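Local coordinates for protein nucleoporin nup120 (Schizosaccharomyces pombe, PDB 4GQ2) that serves as a structural component of the nuclear pore complex, whose subunits can also dock transiently associated transport factors, at residues 842-847 against 866-871; 880-885 against 900-905. One frame throughout, in Å; residues are numbered along the deposited sequence.

Interaction 1: 842-847 against 866-871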
ATOM      1  N   ALA A 842       0.975  11.857 -20.993  1.00 39.90           N
ATOM      2  CA  ALA A 842       0.152  11.230 -19.969  1.00 36.31           C
ATOM      3  C   ALA A 842      -0.977  10.442 -20.602  1.00 33.93           C
ATOM      4  O   ALA A 842      -1.191   9.271 -20.273  1.00 37.87           O
ATOM      5  CB  ALA A 842      -0.399  12.282 -19.009  1.00 35.02           C
ATOM      6  N   VAL A 843      -1.681  11.090 -21.523  1.00 30.96           N
ATOM      7  CA  VAL A 843      -2.809  10.487 -22.215  1.00 31.74           C
ATOM      8  C   VAL A 843      -2.358   9.269 -23.035  1.00 38.25           C
ATOM      9  O   VAL A 843      -3.013   8.220 -23.021  1.00 35.35           O
ATOM     10  CB  VAL A 843      -3.567  11.533 -23.070  1.00 35.44           C
ATOM     11  CG1 VAL A 843      -4.798  10.911 -23.727  1.00 39.31           C
ATOM     12  CG2 VAL A 843      -3.995  12.716 -22.199  1.00 27.11           C
ATOM     13  N   TYR A 844      -1.216   9.401 -23.708  1.00 35.08           N
ATOM     14  CA  TYR A 844      -0.618   8.303 -24.452  1.00 31.63           C
ATOM     15  C   TYR A 844      -0.330   7.140 -23.506  1.00 33.58           C
ATOM     16  O   TYR A 844      -0.569   5.970 -23.837  1.00 34.97           O
ATOM     17  CB  TYR A 844       0.668   8.771 -25.152  1.00 34.43           C
ATOM     18  CG  TYR A 844       1.462   7.659 -25.801  1.00 33.02           C
ATOM     19  CD1 TYR A 844       1.037   7.082 -26.995  1.00 32.32           C
ATOM     20  CD2 TYR A 844       2.637   7.177 -25.220  1.00 37.21           C
ATOM     21  CE1 TYR A 844       1.759   6.061 -27.597  1.00 30.80           C
ATOM     22  CE2 TYR A 844       3.362   6.149 -25.816  1.00 37.86           C
ATOM     23  CZ  TYR A 844       2.913   5.599 -27.006  1.00 36.38           C
ATOM     24  OH  TYR A 844       3.607   4.574 -27.603  1.00 45.67           O
ATOM     25  N   LEU A 845       0.165   7.463 -22.319  1.00 30.25           N
ATOM     26  CA  LEU A 845       0.456   6.431 -21.324  1.00 31.97           C
ATOM     27  C   LEU A 845      -0.831   5.801 -20.768  1.00 34.47           C
ATOM     28  O   LEU A 845      -0.869   4.593 -20.537  1.00 39.84           O
ATOM     29  CB  LEU A 845       1.359   6.974 -20.213  1.00 32.18           C
ATOM     30  CG  LEU A 845       1.783   6.056 -19.062  1.00 35.40           C
ATOM     31  CD1 LEU A 845       2.708   4.925 -19.509  1.00 26.33           C
ATOM     32  CD2 LEU A 845       2.438   6.916 -17.990  1.00 35.18           C
ATOM     33  N   LYS A 846      -1.878   6.605 -20.567  1.00 33.11           N
ATOM     34  CA  LYS A 846      -3.204   6.065 -20.227  1.00 30.47           C
ATOM     35  C   LYS A 846      -3.602   5.003 -21.253  1.00 34.08           C
ATOM     36  O   LYS A 846      -4.071   3.927 -20.895  1.00 40.43           O
ATOM     37  CB  LYS A 846      -4.265   7.165 -20.197  1.00 33.74           C
ATOM     38  CG  LYS A 846      -4.108   8.169 -19.068  1.00 45.85           C
ATOM     39  CD  LYS A 846      -5.290   9.126 -18.980  1.00 50.75           C
ATOM     40  CE  LYS A 846      -6.566   8.412 -18.561  1.00 46.05           C
ATOM     41  NZ  LYS A 846      -7.630   9.371 -18.148  1.00 39.82           N
ATOM     42  N   ALA A 847      -3.375   5.303 -22.529  1.00 32.44           N
ATOM     43  CA  ALA A 847      -3.704   4.389 -23.611  1.00 35.06           C
ATOM     44  C   ALA A 847      -2.922   3.073 -23.541  1.00 36.16           C
ATOM     45  O   ALA A 847      -3.497   1.991 -23.679  1.00 34.37           O
ATOM     46  CB  ALA A 847      -3.497   5.075 -24.953  1.00 35.11           C
ATOM     47  N   THR A 866      -5.218  12.331 -28.246  1.00 45.23           N
ATOM     48  CA  THR A 866      -3.868  12.846 -28.026  1.00 37.79           C
ATOM     49  C   THR A 866      -2.988  12.637 -29.251  1.00 41.64           C
ATOM     50  O   THR A 866      -3.384  11.969 -30.206  1.00 40.71           O
ATOM     51  CB  THR A 866      -3.185  12.207 -26.795  1.00 34.58           C
ATOM     52  OG1 THR A 866      -1.970  12.912 -26.507  1.00 41.90           O
ATOM     53  CG2 THR A 866      -2.844  10.741 -27.041  1.00 27.74           C
ATOM     54  N   SER A 867      -1.790  13.211 -29.202  1.00 40.68           N
ATOM     55  CA  SER A 867      -0.805  13.081 -30.262  1.00 44.22           C
ATOM     56  C   SER A 867       0.588  13.206 -29.663  1.00 44.37           C
ATOM     57  O   SER A 867       0.790  13.959 -28.714  1.00 54.21           O
ATOM     58  CB  SER A 867      -1.015  14.174 -31.311  1.00 43.63           C
ATOM     59  OG  SER A 867      -0.084  14.043 -32.368  1.00 46.59           O
ATOM     60  N   LEU A 868       1.539  12.467 -30.222  1.00 36.81           N
ATOM     61  CA  LEU A 868       2.944  12.565 -29.836  1.00 39.06           C
ATOM     62  C   LEU A 868       3.749  13.513 -30.755  1.00 46.94           C
ATOM     63  O   LEU A 868       4.980  13.525 -30.736  1.00 54.01           O
ATOM     64  CB  LEU A 868       3.565  11.167 -29.817  1.00 36.83           C
ATOM     65  CG  LEU A 868       3.811  10.430 -28.488  1.00 38.06           C
ATOM     66  CD1 LEU A 868       2.989  10.942 -27.316  1.00 29.63           C
ATOM     67  CD2 LEU A 868       3.629   8.934 -28.657  1.00 33.13           C
ATOM     68  N   VAL A 869       3.042  14.325 -31.535  1.00 46.58           N
ATOM     69  CA  VAL A 869       3.659  15.179 -32.566  1.00 56.30           C
ATOM     70  C   VAL A 869       4.758  16.119 -32.038  1.00 51.93           C
ATOM     71  O   VAL A 869       5.734  16.397 -32.737  1.00 52.22           O
ATOM     72  CB  VAL A 869       2.570  15.925 -33.384  1.00 52.18           C
ATOM     73  CG1 VAL A 869       3.041  17.287 -33.871  1.00 73.63           C
ATOM     74  CG2 VAL A 869       2.119  15.060 -34.547  1.00 44.34           C
ATOM     75  N   LEU A 870       4.613  16.575 -30.798  1.00 51.60           N
ATOM     76  CA  LEU A 870       5.585  17.487 -30.198  1.00 48.46           C
ATOM     77  C   LEU A 870       6.669  16.779 -29.379  1.00 42.91           C
ATOM     78  O   LEU A 870       7.467  17.434 -28.713  1.00 52.72           O
ATOM     79  CB  LEU A 870       4.871  18.552 -29.350  1.00 45.75           C
ATOM     80  CG  LEU A 870       3.836  19.417 -30.086  1.00 57.92           C
ATOM     81  CD1 LEU A 870       3.000  20.255 -29.122  1.00 55.09           C
ATOM     82  CD2 LEU A 870       4.496  20.292 -31.147  1.00 55.80           C
ATOM     83  N   TYR A 871       6.724  15.453 -29.463  1.00 47.84           N
ATOM     84  CA  TYR A 871       7.565  14.662 -28.558  1.00 44.91           C
ATOM     85  C   TYR A 871       8.496  13.663 -29.258  1.00 41.06           C
ATOM     86  O   TYR A 871       8.925  12.673 -28.665  1.00 46.43           O
ATOM     87  CB  TYR A 871       6.686  13.992 -27.475  1.00 49.48           C
ATOM     88  CG  TYR A 871       5.825  14.994 -26.730  1.00 46.63           C
ATOM     89  CD1 TYR A 871       6.316  15.667 -25.617  1.00 62.90           C
ATOM     90  CD2 TYR A 871       4.544  15.313 -27.176  1.00 50.02           C
ATOM     91  CE1 TYR A 871       5.546  16.611 -24.949  1.00 70.59           C
ATOM     92  CE2 TYR A 871       3.769  16.258 -26.519  1.00 49.78           C
ATOM     93  CZ  TYR A 871       4.272  16.903 -25.405  1.00 64.04           C
ATOM     94  OH  TYR A 871       3.506  17.842 -24.745  1.00 64.94           O
TER

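Interaction 2: 880-885 against 900-905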
ATOM      1  N   LEU A 880       8.511   6.379 -25.252  1.00 49.24           N
ATOM      2  CA  LEU A 880       8.468   7.114 -26.517  1.00 42.01           C
ATOM      3  C   LEU A 880       9.423   6.557 -27.576  1.00 50.34           C
ATOM      4  O   LEU A 880       9.393   7.002 -28.723  1.00 47.42           O
ATOM      5  CB  LEU A 880       8.746   8.605 -26.290  1.00 41.95           C
ATOM      6  CG  LEU A 880       7.816   9.402 -25.368  1.00 43.15           C
ATOM      7  CD1 LEU A 880       8.130  10.888 -25.445  1.00 42.08           C
ATOM      8  CD2 LEU A 880       6.356   9.162 -25.711  1.00 35.99           C
ATOM      9  N   ARG A 881      10.251   5.581 -27.202  1.00 48.74           N
ATOM     10  CA  ARG A 881      11.278   5.059 -28.114  1.00 55.73           C
ATOM     11  C   ARG A 881      10.729   4.538 -29.447  1.00 53.38           C
ATOM     12  O   ARG A 881      11.240   4.911 -30.503  1.00 58.83           O
ATOM     13  CB  ARG A 881      12.207   4.028 -27.435  1.00 59.55           C
ATOM     14  CG  ARG A 881      11.549   2.727 -26.996  1.00 81.89           C
ATOM     15  CD  ARG A 881      12.578   1.647 -26.696  1.00 88.59           C
ATOM     16  NE  ARG A 881      13.018   0.955 -27.908  1.00 85.89           N
ATOM     17  CZ  ARG A 881      12.405  -0.101 -28.440  1.00 93.81           C
ATOM     18  NH1 ARG A 881      11.313  -0.606 -27.873  1.00100.91           N
ATOM     19  NH2 ARG A 881      12.882  -0.657 -29.544  1.00 92.16           N
ATOM     20  N   GLU A 882       9.685   3.712 -29.400  1.00 51.04           N
ATOM     21  CA  GLU A 882       9.115   3.134 -30.623  1.00 52.18           C
ATOM     22  C   GLU A 882       8.588   4.205 -31.581  1.00 51.09           C
ATOM     23  O   GLU A 882       8.787   4.115 -32.790  1.00 48.84           O
ATOM     24  CB  GLU A 882       8.024   2.108 -30.305  1.00 46.49           C
ATOM     25  CG  GLU A 882       8.559   0.799 -29.735  1.00 48.21           C
ATOM     26  CD  GLU A 882       7.468  -0.203 -29.383  1.00 52.73           C
ATOM     27  OE1 GLU A 882       6.315   0.201 -29.114  1.00 63.21           O
ATOM     28  OE2 GLU A 882       7.766  -1.413 -29.369  1.00 72.07           O
ATOM     29  N   PHE A 883       7.927   5.219 -31.032  1.00 46.66           N
ATOM     30  CA  PHE A 883       7.458   6.330 -31.832  1.00 47.13           C
ATOM     31  C   PHE A 883       8.624   7.128 -32.396  1.00 51.55           C
ATOM     32  O   PHE A 883       8.610   7.510 -33.569  1.00 43.62           O
ATOM     33  CB  PHE A 883       6.567   7.273 -31.027  1.00 37.21           C
ATOM     34  CG  PHE A 883       6.276   8.561 -31.743  1.00 41.13           C
ATOM     35  CD1 PHE A 883       5.546   8.561 -32.932  1.00 40.28           C
ATOM     36  CD2 PHE A 883       6.755   9.769 -31.252  1.00 38.56           C
ATOM     37  CE1 PHE A 883       5.302   9.745 -33.610  1.00 40.96           C
ATOM     38  CE2 PHE A 883       6.504  10.953 -31.921  1.00 36.53           C
ATOM     39  CZ  PHE A 883       5.778  10.942 -33.101  1.00 35.66           C
ATOM     40  N   GLN A 884       9.617   7.390 -31.550  1.00 52.34           N
ATOM     41  CA  GLN A 884      10.756   8.224 -31.926  1.00 56.00           C
ATOM     42  C   GLN A 884      11.690   7.565 -32.938  1.00 56.26           C
ATOM     43  O   GLN A 884      12.366   8.262 -33.697  1.00 61.67           O
ATOM     44  CB  GLN A 884      11.531   8.662 -30.690  1.00 47.44           C
ATOM     45  CG  GLN A 884      10.843   9.775 -29.929  1.00 47.50           C
ATOM     46  CD  GLN A 884      11.494  10.044 -28.591  1.00 51.04           C
ATOM     47  OE1 GLN A 884      12.222   9.202 -28.066  1.00 45.75           O
ATOM     48  NE2 GLN A 884      11.233  11.223 -28.030  1.00 48.54           N
ATOM     49  N   GLU A 885      11.726   6.234 -32.945  1.00 50.01           N
ATOM     50  CA  GLU A 885      12.496   5.486 -33.939  1.00 58.75           C
ATOM     51  C   GLU A 885      11.908   5.702 -35.330  1.00 60.88           C
ATOM     52  O   GLU A 885      12.644   5.885 -36.307  1.00 54.91           O
ATOM     53  CB  GLU A 885      12.519   3.996 -33.601  1.00 59.61           C
ATOM     54  CG  GLU A 885      13.532   3.617 -32.532  1.00 75.45           C
ATOM     55  CD  GLU A 885      13.425   2.167 -32.091  1.00 86.50           C
ATOM     56  OE1 GLU A 885      12.548   1.433 -32.600  1.00101.79           O
ATOM     57  OE2 GLU A 885      14.225   1.762 -31.222  1.00 82.45           O
ATOM     58  N   TYR A 900       0.280   7.829 -36.165  1.00 38.27           N
ATOM     59  CA  TYR A 900      -0.726   6.852 -36.604  1.00 43.87           C
ATOM     60  C   TYR A 900      -0.118   5.523 -37.083  1.00 49.92           C
ATOM     61  O   TYR A 900      -0.701   4.455 -36.852  1.00 51.65           O
ATOM     62  CB  TYR A 900      -1.657   7.444 -37.668  1.00 41.19           C
ATOM     63  CG  TYR A 900      -2.633   8.489 -37.154  1.00 38.05           C
ATOM     64  CD1 TYR A 900      -3.206   8.384 -35.884  1.00 41.94           C
ATOM     65  CD2 TYR A 900      -3.005   9.569 -37.951  1.00 38.54           C
ATOM     66  CE1 TYR A 900      -4.104   9.338 -35.417  1.00 37.42           C
ATOM     67  CE2 TYR A 900      -3.903  10.523 -37.497  1.00 40.67           C
ATOM     68  CZ  TYR A 900      -4.448  10.404 -36.229  1.00 40.81           C
ATOM     69  OH  TYR A 900      -5.335  11.350 -35.777  1.00 42.24           O
ATOM     70  N   LEU A 901       1.048   5.593 -37.737  1.00 46.49           N
ATOM     71  CA  LEU A 901       1.821   4.394 -38.090  1.00 49.99           C
ATOM     72  C   LEU A 901       2.238   3.634 -36.831  1.00 48.37           C
ATOM     73  O   LEU A 901       2.072   2.413 -36.745  1.00 44.10           O
ATOM     74  CB  LEU A 901       3.078   4.750 -38.893  1.00 46.96           C
ATOM     75  CG  LEU A 901       3.600   3.806 -39.996  1.00 51.90           C
ATOM     76  CD1 LEU A 901       5.118   3.920 -40.132  1.00 46.79           C
ATOM     77  CD2 LEU A 901       3.197   2.342 -39.838  1.00 38.82           C
ATOM     78  N   HIS A 902       2.795   4.359 -35.863  1.00 42.45           N
ATOM     79  CA  HIS A 902       3.177   3.750 -34.599  1.00 39.55           C
ATOM     80  C   HIS A 902       2.011   3.077 -33.925  1.00 34.67           C
ATOM     81  O   HIS A 902       2.118   1.940 -33.475  1.00 32.16           O
ATOM     82  CB  HIS A 902       3.783   4.778 -33.667  1.00 37.07           C
ATOM     83  CG  HIS A 902       4.004   4.259 -32.276  1.00 39.22           C
ATOM     84  ND1 HIS A 902       3.359   4.757 -31.209  1.00 40.00           N
ATOM     85  CD2 HIS A 902       4.811   3.230 -31.804  1.00 40.77           C
ATOM     86  CE1 HIS A 902       3.745   4.094 -30.108  1.00 41.49           C
ATOM     87  NE2 HIS A 902       4.631   3.158 -30.473  1.00 41.19           N
ATOM     88  N   LEU A 903       0.886   3.776 -33.859  1.00 34.34           N
ATOM     89  CA  LEU A 903      -0.328   3.218 -33.284  1.00 40.98           C
ATOM     90  C   LEU A 903      -0.770   1.954 -33.997  1.00 46.16           C
ATOM     91  O   LEU A 903      -1.083   0.953 -33.353  1.00 43.31           O
ATOM     92  CB  LEU A 903      -1.452   4.250 -33.289  1.00 40.87           C
ATOM     93  CG  LEU A 903      -1.220   5.401 -32.313  1.00 39.67           C
ATOM     94  CD1 LEU A 903      -2.529   6.132 -32.063  1.00 42.13           C
ATOM     95  CD2 LEU A 903      -0.633   4.883 -31.013  1.00 33.36           C
ATOM     96  N   SER A 904      -0.764   1.997 -35.327  1.00 52.68           N
ATOM     97  CA  SER A 904      -1.108   0.833 -36.137  1.00 48.17           C
ATOM     98  C   SER A 904      -0.311  -0.403 -35.727  1.00 47.87           C
ATOM     99  O   SER A 904      -0.892  -1.454 -35.447  1.00 46.24           O
ATOM    100  CB  SER A 904      -0.888   1.129 -37.618  1.00 46.41           C
ATOM    101  OG  SER A 904      -1.290   0.022 -38.396  1.00 48.42           O
ATOM    102  N   LYS A 905       1.014  -0.262 -35.671  1.00 44.61           N
ATOM    103  CA  LYS A 905       1.906  -1.369 -35.309  1.00 53.00           C
ATOM    104  C   LYS A 905       1.673  -1.814 -33.865  1.00 56.79           C
ATOM    105  O   LYS A 905       1.872  -2.986 -33.535  1.00 47.37           O
ATOM    106  CB  LYS A 905       3.385  -0.980 -35.498  1.00 51.35           C
ATOM    107  CG  LYS A 905       3.803  -0.670 -36.932  1.00 51.77           C
ATOM    108  CD  LYS A 905       5.095   0.138 -36.983  1.00 67.24           C
ATOM    109  CE  LYS A 905       6.311  -0.717 -37.317  1.00 69.59           C
ATOM    110  NZ  LYS A 905       6.444  -0.931 -38.787  1.00 70.57           N
TER

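Interaction 1: 842-847 against 866-871
T866 packs against V843 where the connection following helix 856-864 folds back across helix 840-852, part of the HEAT-repeat region at the C-terminal end of the chain. The two CA atoms lie 6.4 Å apart, close enough for short, branched side chains to mesh. T866 CB rests against V843 CG1 at 3.7 Å, the two side chains sliding past each other in opposite directions. Setting OG1 anti to the backbone N (chi1 -170°) brings the hydroxyl to P840 O at the start of the facing helix, where the two are hydrogen-bonded, and lodges CG2 between the backbone N and carbonyl carbon of T866. That methyl lies 3.9 Å from Y844 N, over the helix backbone. Threonine thus serves twice here, its methyl filling apolar space while its hydroxyl meets a carbonyl.

S867 turns its side chain from the helix and builds an ST turn instead: OG accepts from V869 N at 3.2 Å, with an N-H...O angle of 148°.

L868 then swings back to Y844, and the two side chains cross at about a right angle. Its CD2 methyl sits over the centre of the tyrosine ring, 3.5 Å from the centroid and only 10° off the ring normal, a textbook CH-pi contact, while CD1 reaches Y844 CB at 3.8 Å. A branched leucine suits this place because one methyl can cover the ring as the other fills the angle beside its stem. Y899 of helix 895-909 touches both T866 and L868, and F863 packs on Y844, so the contact is built into the helices around it. From L868 to Y871 the chain makes a type I beta turn, in which Y871 N donates to L868 O at 2.9 Å.

Interaction 2: 880-885 against 900-905
E882 OE1 forms a salt bridge to K906 NZ, one turn of helix beyond H902, and also lies near the plane of the H902 ring, at its edge. The carboxylate and ring planes stand 69° apart, and the two side chains cross at about a right angle. Glutamate is long enough to do this: with an extended chain beyond CG it carries its charge out from helix 881-889 to the lysine of helix 895-909, leaving CB near the ring as an apolar neighbour. Its other oxygen, OE2, joins R881 NH1 in a long ionic pair, while R881 NH2 also forms a weak bond to E885 OE2 at 3.2 Å. The helix therefore carries a small network of charges on its more exposed side.

H902 itself is buried, pushed from helix 895-909 toward helix 881-889 at F883. The CA atoms of F883 and H902 are only 5.7 Å apart, a tight approach that a flat ring can fit. With CG anti to the backbone N (chi1 171°), the imidazole extends from its own helix and lays one face against F883: F883 N stands 3.7 Å above the ring plane, offset toward the rim, and F883 CB makes a CH-pi contact 4.2 Å from the centroid of the H902 ring, 14° off the normal. The phenylalanine ring leads away toward L868, meeting H902 CB at its edge. I886, a turn later, also packs on H902. Replacing H902 by an alanine would remove the ring, and is likely to open a gap against F883 N and CB and beside E882 CB. Whichever way the imidazole is turned, the site holds a flat group packed against F883 with a carboxylate at its rim, whose charge is paired with K906.

In the fold
The chain passes through its propeller and helical parts before reaching the C-terminal repeats, where both interactions lie. Interaction 1 closes a loop of 18 residues, mostly helix, by bringing the connection after helix 856-864 back to helix 840-852. Interaction 2 follows, pairing helices 881-889 and 895-909 across a span of 14 residues. The two are in series, neither nested nor crossed, with centres about 11 Å apart. They nevertheless meet: Y871 O and Q884 NE2 are 2.8 Å apart, probably hydrogen-bonded, and the Y844 hydroxyl lies close to the H902 ring, though the nature of that meeting is doubtful. Helix 840-852, the connecting loop and the following helix pair are thus joined side by side within the HEAT-repeat region.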